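Local coordinates for protein Lic12234 (Leptospira interrogans, PDB 4TZH) that is of unknown function but, as a leucine-rich repeat protein of a pathogen classed among virulence factors, may serve in recognising other proteins, at residues A[64-69]-A[87-92]; A[110-115]-A[130-135]; A[74-79]-A[97-102]. All blocks are in the same frame, centred on the assembly; numbering follows the deposited sequence.

Overall arrangement
All three contacts join successive leucine-rich repeats of one solenoid. Contacts 1 and 2 lie where the chain enters the parallel sheet, their centres about 11 Å apart, and they touch directly: E90 O accepts from G113 N at 2.8 Å, and K111 NZ of contact 2 probably bonds to N88 OD1 of contact 1. Contact 3 joins the loops that follow strands 68-70 and 91-93, so the same two repeats meet in contacts 1 and 3, whose centres are about 18 Å apart. It lies about 19 Å, centre to centre, from contact 2. The zinc ion on E90 belongs to contact 1; the side chain of K111 comes within about 6 Å of this same ion.

Contact 1. Residues A[64-69]-A[87-92]; sequences KNLKYL and KNLEVL. With ZN (zinc ion), chain E.
L89 lays its CD1 branch against the backbone of the preceding repeat, 3.6 Å from K67 C and 3.8 Å from L69 CB. Its CG is anti to the backbone N (chi1 -162°), and the side chain runs beside that of L66, both pointing the same way. L69 and L92 stand in file likewise on one face of the sheet, CD2 of L69 lying 3.9 Å from CD1 of L92. On the other, V91 places CG2 at the edge of the Y68 ring, while K67 CB covers one face of that ring over its centre.

This is the stacking of successive leucine-rich repeats: the bridges Y68-V91 and L69-L92 are parallel. Just ahead, K67 O receives two N-H groups, from E90 N at 2.7 Å and from V91 N, and L69 N then bonds to V91 O. Before the strands, N88 ND2 donates to K64 O at 2.8 Å, with the acceptor close to the amide plane. A water gives its protons to K64 O and L66 O and accepts from N88 N, bridging the two segments.

E90, extended, and K67, bent at chi3, lie side by side. E90 OE2 binds the zinc ion at 2.0 Å, and OE1 shares a second water with Y68 OH.

Strand 68-70 lies between strands 45-47 and 91-93: L66 and L69 pack on L46, and L92 meets L112 of the next repeat.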
# COMPACT_ATOMS: atom_id res chain seq x y z
N LYS A 64 7.23 9.70 9.46
CA LYS A 64 6.04 9.40 10.28
C LYS A 64 4.81 10.25 9.96
O LYS A 64 3.71 9.83 10.35
CB LYS A 64 6.38 9.47 11.77
CG LYS A 64 6.60 10.86 12.28
CD LYS A 64 6.81 10.86 13.80
CE LYS A 64 6.61 12.24 14.38
NZ LYS A 64 6.35 12.18 15.85
N ASN A 65 4.95 11.36 9.21
CA ASN A 65 3.80 12.20 8.85
C ASN A 65 3.22 11.80 7.48
O ASN A 65 2.27 12.42 7.01
CB ASN A 65 4.21 13.68 8.81
CG ASN A 65 4.71 14.10 10.17
OD1 ASN A 65 5.88 14.51 10.31
ND2 ASN A 65 3.93 13.87 11.17
N LEU A 66 3.79 10.78 6.85
CA LEU A 66 3.33 10.41 5.53
C LEU A 66 1.88 9.94 5.54
O LEU A 66 1.54 9.03 6.31
CB LEU A 66 4.20 9.28 5.00
CG LEU A 66 4.33 9.13 3.52
CD1 LEU A 66 4.97 10.36 2.85
CD2 LEU A 66 5.12 7.88 3.18
N LYS A 67 1.06 10.50 4.65
CA LYS A 67 -0.35 10.13 4.52
C LYS A 67 -0.59 9.34 3.24
O LYS A 67 -1.51 8.51 3.20
CB LYS A 67 -1.25 11.36 4.45
CG LYS A 67 -1.22 12.20 5.71
CD LYS A 67 -2.15 13.42 5.47
CE LYS A 67 -3.15 13.57 6.57
NZ LYS A 67 -3.78 14.93 6.52
N TYR A 68 0.19 9.59 2.21
CA TYR A 68 -0.06 8.94 0.92
C TYR A 68 1.24 8.42 0.35
O TYR A 68 2.24 9.13 0.37
CB TYR A 68 -0.67 9.96 -0.08
CG TYR A 68 -1.77 10.81 0.50
CD1 TYR A 68 -2.99 10.26 0.83
CD2 TYR A 68 -1.62 12.18 0.63
CE1 TYR A 68 -4.02 11.04 1.36
CE2 TYR A 68 -2.64 12.98 1.14
CZ TYR A 68 -3.83 12.40 1.50
OH TYR A 68 -4.86 13.16 2.02
N LEU A 69 1.23 7.17 -0.12
CA LEU A 69 2.43 6.58 -0.68
C LEU A 69 2.02 5.86 -1.94
O LEU A 69 1.21 4.91 -1.90
CB LEU A 69 3.04 5.60 0.34
CG LEU A 69 4.30 4.86 -0.08
CD1 LEU A 69 5.40 5.83 -0.51
CD2 LEU A 69 4.79 3.99 1.08
N LYS A 87 2.38 5.25 10.67
CA LYS A 87 1.10 5.22 11.38
C LYS A 87 0.09 6.22 10.94
O LYS A 87 -1.08 6.14 11.37
CB LYS A 87 1.33 5.36 12.91
CG LYS A 87 2.30 4.37 13.51
CD LYS A 87 1.72 2.98 13.48
CE LYS A 87 2.48 2.05 14.38
NZ LYS A 87 2.15 0.65 14.06
N ASN A 88 0.51 7.18 10.07
CA ASN A 88 -0.42 8.18 9.58
C ASN A 88 -0.79 7.89 8.12
O ASN A 88 -1.56 8.64 7.52
CB ASN A 88 0.21 9.53 9.66
CG ASN A 88 0.16 10.04 11.07
OD1 ASN A 88 -0.89 9.99 11.72
ND2 ASN A 88 1.30 10.45 11.59
N LEU A 89 -0.30 6.78 7.57
CA LEU A 89 -0.59 6.46 6.17
C LEU A 89 -2.05 6.13 5.96
O LEU A 89 -2.58 5.25 6.66
CB LEU A 89 0.32 5.32 5.74
CG LEU A 89 0.47 5.15 4.23
CD1 LEU A 89 1.31 6.28 3.64
CD2 LEU A 89 1.11 3.81 3.86
N GLU A 90 -2.69 6.78 4.97
CA GLU A 90 -4.11 6.62 4.68
C GLU A 90 -4.36 5.93 3.35
O GLU A 90 -5.39 5.27 3.19
CB GLU A 90 -4.81 8.00 4.64
CG GLU A 90 -4.68 8.73 5.99
CD GLU A 90 -5.43 10.05 6.12
OE1 GLU A 90 -6.23 10.36 5.22
OE2 GLU A 90 -5.26 10.76 7.13
N VAL A 91 -3.45 6.12 2.38
CA VAL A 91 -3.64 5.55 1.04
C VAL A 91 -2.32 4.94 0.60
O VAL A 91 -1.28 5.62 0.71
CB VAL A 91 -4.05 6.62 0.02
CG1 VAL A 91 -4.23 6.02 -1.39
CG2 VAL A 91 -5.33 7.33 0.47
N LEU A 92 -2.37 3.71 0.12
CA LEU A 92 -1.16 3.02 -0.33
C LEU A 92 -1.46 2.39 -1.70
O LEU A 92 -2.31 1.50 -1.81
CB LEU A 92 -0.78 1.95 0.69
CG LEU A 92 0.42 1.08 0.34
CD1 LEU A 92 1.66 1.92 -0.02
CD2 LEU A 92 0.78 0.20 1.56
ZN ZN E . -6.37 12.39 7.28
O HOH W 1 2.83 7.72 8.39
O HOH W 2 -6.94 11.72 3.05
O HOH W 3 -5.66 13.33 9.00

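Contact 2. Residues A[110-115]-A[130-135]; sequences EKLGIL and GQLENL
L135 and L112 lie side by side and point the same way, L135 CD1 coming 4.1 Å from L112 CG. CG of L135 is anti to the backbone N (chi1 -158°); beyond it, CD1 reaches across to G113 O at 3.6 Å and also touches L115 CB at 3.9 Å. L132 enters from the other end of its turn, its CD1 lying 4.3 Å from L112 CD2 and a little farther from L115 CD2. Methyls of L135 and L132 thus each meet both L112 and L115, as in the core of a leucine-rich repeat.

A type I turn from L132 to L135, with L135 N bonded back to L132 O, brings N134 against E110: CB and CG of N134 lie near E110 O. Water 4 lies between the backbones, accepting from N134 N at 2.9 Å and lying within donating distance of E110 O and L112 O. G113 CA makes a C-H...O contact of 3.4 Å with N134 O.

E110 turns its carboxylate to K87, with which it forms a salt bridge. The chemistry is thus divided: leucine carbons pack against one another, and a water mediates between polar backbone groups.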
# COMPACT_ATOMS: atom_id res chain seq x y z
N GLU A 110 -2.09 1.57 10.91
CA GLU A 110 -3.31 1.81 11.66
C GLU A 110 -4.36 2.68 11.00
O GLU A 110 -5.57 2.41 11.21
CB GLU A 110 -2.96 2.38 13.04
CG GLU A 110 -2.63 1.28 14.04
CD GLU A 110 -1.59 1.63 15.09
OE1 GLU A 110 -1.86 2.52 15.92
OE2 GLU A 110 -0.53 0.96 15.10
N LYS A 111 -3.96 3.72 10.23
CA LYS A 111 -4.95 4.62 9.67
C LYS A 111 -5.22 4.27 8.20
O LYS A 111 -5.93 5.02 7.52
CB LYS A 111 -4.44 6.05 9.74
CG LYS A 111 -4.58 6.66 11.15
CD LYS A 111 -4.11 8.12 11.04
CE LYS A 111 -4.14 8.80 12.37
NZ LYS A 111 -3.62 10.18 12.18
N LEU A 112 -4.67 3.16 7.70
CA LEU A 112 -4.84 2.89 6.25
C LEU A 112 -6.28 2.68 5.88
O LEU A 112 -6.97 1.84 6.50
CB LEU A 112 -3.99 1.67 5.90
CG LEU A 112 -3.78 1.44 4.40
CD1 LEU A 112 -2.97 2.56 3.78
CD2 LEU A 112 -3.07 0.10 4.14
N GLY A 113 -6.72 3.42 4.88
CA GLY A 113 -8.10 3.35 4.43
C GLY A 113 -8.24 2.74 3.06
O GLY A 113 -9.26 2.09 2.79
N ILE A 114 -7.25 2.95 2.18
CA ILE A 114 -7.37 2.46 0.81
C ILE A 114 -6.08 1.76 0.45
O ILE A 114 -5.00 2.33 0.62
CB ILE A 114 -7.63 3.67 -0.14
CG1 ILE A 114 -9.00 4.34 0.21
CG2 ILE A 114 -7.65 3.17 -1.60
CD1 ILE A 114 -9.33 5.67 -0.39
N LEU A 115 -6.19 0.48 0.04
CA LEU A 115 -5.03 -0.32 -0.29
C LEU A 115 -5.23 -0.94 -1.67
O LEU A 115 -6.16 -1.73 -1.84
CB LEU A 115 -4.83 -1.41 0.78
CG LEU A 115 -3.70 -2.39 0.57
CD1 LEU A 115 -2.36 -1.70 0.29
CD2 LEU A 115 -3.55 -3.30 1.76
N GLY A 130 -6.14 -8.47 8.95
CA GLY A 130 -7.33 -8.19 9.75
C GLY A 130 -7.13 -7.12 10.80
O GLY A 130 -8.10 -6.72 11.45
N GLN A 131 -5.88 -6.63 10.96
CA GLN A 131 -5.58 -5.57 11.92
C GLN A 131 -5.86 -4.18 11.34
O GLN A 131 -5.79 -3.19 12.08
CB GLN A 131 -4.12 -5.64 12.36
CG GLN A 131 -3.76 -6.89 13.16
CD GLN A 131 -2.28 -7.10 13.34
OE1 GLN A 131 -1.44 -6.23 13.07
NE2 GLN A 131 -1.92 -8.29 13.82
N LEU A 132 -6.15 -4.09 10.02
CA LEU A 132 -6.37 -2.80 9.36
C LEU A 132 -7.77 -2.30 9.60
O LEU A 132 -8.62 -2.29 8.72
CB LEU A 132 -6.05 -2.91 7.87
CG LEU A 132 -4.58 -3.26 7.59
CD1 LEU A 132 -4.38 -3.47 6.11
CD2 LEU A 132 -3.63 -2.15 8.10
N GLU A 133 -8.02 -1.85 10.84
CA GLU A 133 -9.37 -1.48 11.27
C GLU A 133 -10.03 -0.37 10.48
O GLU A 133 -11.26 -0.31 10.44
CB GLU A 133 -9.40 -1.11 12.76
CG GLU A 133 -8.89 -2.21 13.68
CD GLU A 133 -9.07 -2.02 15.17
OE1 GLU A 133 -10.12 -1.47 15.59
OE2 GLU A 133 -8.19 -2.49 15.93
N ASN A 134 -9.22 0.53 9.87
CA ASN A 134 -9.80 1.65 9.16
C ASN A 134 -9.90 1.40 7.64
O ASN A 134 -10.25 2.29 6.89
CB ASN A 134 -8.94 2.88 9.44
CG ASN A 134 -9.19 3.40 10.83
OD1 ASN A 134 -8.24 3.58 11.63
ND2 ASN A 134 -10.44 3.67 11.13
N LEU A 135 -9.60 0.16 7.20
CA LEU A 135 -9.61 -0.12 5.77
C LEU A 135 -11.03 -0.07 5.22
O LEU A 135 -11.90 -0.79 5.74
CB LEU A 135 -8.94 -1.45 5.51
CG LEU A 135 -8.41 -1.67 4.10
CD1 LEU A 135 -7.26 -0.70 3.78
CD2 LEU A 135 -7.99 -3.10 3.92
O HOH W 4 -6.46 0.47 8.84

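Contact 3. Residues A[74-79]-A[97-102]; sequences NQISNF and NSLSNL
N97 OD1 is gripped by backbone N-H groups of the preceding repeat: I76 N donates at 2.9 Å, nearly straight at 164°, and N74 N adds a weak bond. The I76 donor stands 33° out of the carbonyl plane of the amide. N97 CG is anti to the carbonyl carbon (chi1 -85°). On its other branch, ND2 bonds to I71 O and L94 O, so the buried amide is held at both ends.

N74 fills the equivalent place one repeat earlier, its ND2 bonded to L48 O and I71 O and its OD1 to L53 N. Such a ladder of inward asparagines, each satisfying backbone groups where the chain turns away from the sheet, is characteristic of leucine-rich repeats. Here it ties the loop after strand 68-70 to the one after strand 91-93.

Beyond the asparagine, S98 N donates to I76 O at 2.9 Å, approaching from above the carbonyl plane. L99 CD2 touches the S77 carbonyl and, at 3.8 Å, F79 CE2; the leucine and phenylalanine side chains cross at about a right angle.

Waters bridge the loops on either side of this packing. One donates to N74 O and bonds to S98 OG. Two others donate to S77 O; in the conformer given for S100 and N101, each of which has a second, the first accepts from S100 N and the second also donates to N101 O.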
# COMPACT_ATOMS: atom_id res chain seq x y z
N ASN A 74 6.23 -0.56 -10.19
CA ASN A 74 7.65 -0.77 -9.90
C ASN A 74 7.85 -2.28 -9.97
O ASN A 74 7.09 -2.97 -10.65
CB ASN A 74 8.03 -0.18 -8.54
CG ASN A 74 8.28 1.28 -8.64
OD1 ASN A 74 9.38 1.70 -8.97
ND2 ASN A 74 7.29 2.12 -8.33
N GLN A 75 8.92 -2.79 -9.35
CA GLN A 75 9.15 -4.24 -9.28
C GLN A 75 9.29 -4.59 -7.80
O GLN A 75 10.15 -5.40 -7.42
CB GLN A 75 10.44 -4.63 -10.06
CG GLN A 75 10.45 -4.20 -11.54
CD GLN A 75 11.85 -3.94 -12.09
OE1 GLN A 75 12.88 -4.45 -11.59
NE2 GLN A 75 11.91 -3.12 -13.13
N ILE A 76 8.45 -3.97 -6.93
CA ILE A 76 8.53 -4.17 -5.49
C ILE A 76 8.23 -5.62 -5.13
O ILE A 76 7.15 -6.10 -5.49
CB ILE A 76 7.55 -3.20 -4.75
CG1 ILE A 76 7.88 -1.69 -5.01
CG2 ILE A 76 7.46 -3.50 -3.25
CD1 ILE A 76 9.18 -1.12 -4.30
N SER A 77 9.12 -6.29 -4.38
CA SER A 77 8.86 -7.65 -3.95
C SER A 77 8.90 -7.78 -2.42
O SER A 77 8.50 -8.81 -1.89
CB SER A 77 9.87 -8.60 -4.59
OG SER A 77 11.17 -8.27 -4.12
N ASN A 78 9.41 -6.76 -1.72
CA ASN A 78 9.54 -6.84 -0.27
C ASN A 78 9.65 -5.47 0.33
O ASN A 78 9.95 -4.51 -0.39
CB ASN A 78 10.80 -7.68 0.10
CG ASN A 78 12.11 -7.00 -0.26
OD1 ASN A 78 12.78 -6.42 0.60
ND2 ASN A 78 12.51 -7.06 -1.54
N PHE A 79 9.46 -5.40 1.66
CA PHE A 79 9.53 -4.16 2.41
C PHE A 79 10.38 -4.31 3.63
O PHE A 79 10.38 -5.38 4.24
CB PHE A 79 8.14 -3.75 2.90
CG PHE A 79 7.15 -3.50 1.81
CD1 PHE A 79 7.16 -2.30 1.11
CD2 PHE A 79 6.26 -4.50 1.43
CE1 PHE A 79 6.22 -2.07 0.09
CE2 PHE A 79 5.33 -4.27 0.41
CZ PHE A 79 5.33 -3.07 -0.25
N ASN A 97 3.22 -4.45 -9.30
CA ASN A 97 4.52 -4.72 -8.70
C ASN A 97 4.82 -6.22 -8.75
O ASN A 97 4.19 -6.94 -9.53
CB ASN A 97 4.58 -4.15 -7.27
CG ASN A 97 4.97 -2.71 -7.26
OD1 ASN A 97 6.11 -2.41 -7.63
ND2 ASN A 97 4.05 -1.79 -6.89
N SER A 98 5.83 -6.67 -8.00
CA SER A 98 6.26 -8.05 -7.99
C SER A 98 6.02 -8.71 -6.66
O SER A 98 6.85 -9.50 -6.18
CB SER A 98 7.74 -8.10 -8.36
OG SER A 98 7.89 -7.56 -9.66
N LEU A 99 4.88 -8.40 -6.01
CA LEU A 99 4.60 -8.98 -4.71
C LEU A 99 3.99 -10.36 -4.80
O LEU A 99 2.92 -10.52 -5.38
CB LEU A 99 3.69 -8.07 -3.88
CG LEU A 99 4.30 -6.75 -3.47
CD1 LEU A 99 3.19 -5.76 -3.10
CD2 LEU A 99 5.29 -6.93 -2.33
N SER A 100 4.65 -11.36 -4.18
CA SER A 100 4.07 -12.69 -4.11
C SER A 100 3.55 -12.94 -2.70
O SER A 100 2.71 -13.82 -2.49
CB SER A 100 5.06 -13.77 -4.55
OG SER A 100 6.27 -13.73 -3.81
N ASN A 101 4.01 -12.11 -1.73
CA ASN A 101 3.57 -12.16 -0.33
C ASN A 101 3.57 -10.75 0.26
O ASN A 101 4.39 -9.93 -0.17
CB ASN A 101 4.51 -13.03 0.50
CG ASN A 101 4.43 -14.50 0.20
OD1 ASN A 101 3.59 -15.23 0.74
ND2 ASN A 101 5.29 -14.97 -0.68
N LEU A 102 2.70 -10.49 1.24
CA LEU A 102 2.71 -9.22 1.96
C LEU A 102 3.27 -9.52 3.34
O LEU A 102 2.89 -10.54 3.93
CB LEU A 102 1.30 -8.65 2.19
CG LEU A 102 0.55 -8.02 1.07
CD1 LEU A 102 -0.79 -7.52 1.60
CD2 LEU A 102 1.33 -6.81 0.49
O HOH W 5 6.78 -5.62 -11.53
O HOH W 6 6.97 -10.94 -2.67
O HOH W 7 7.04 -9.46 0.64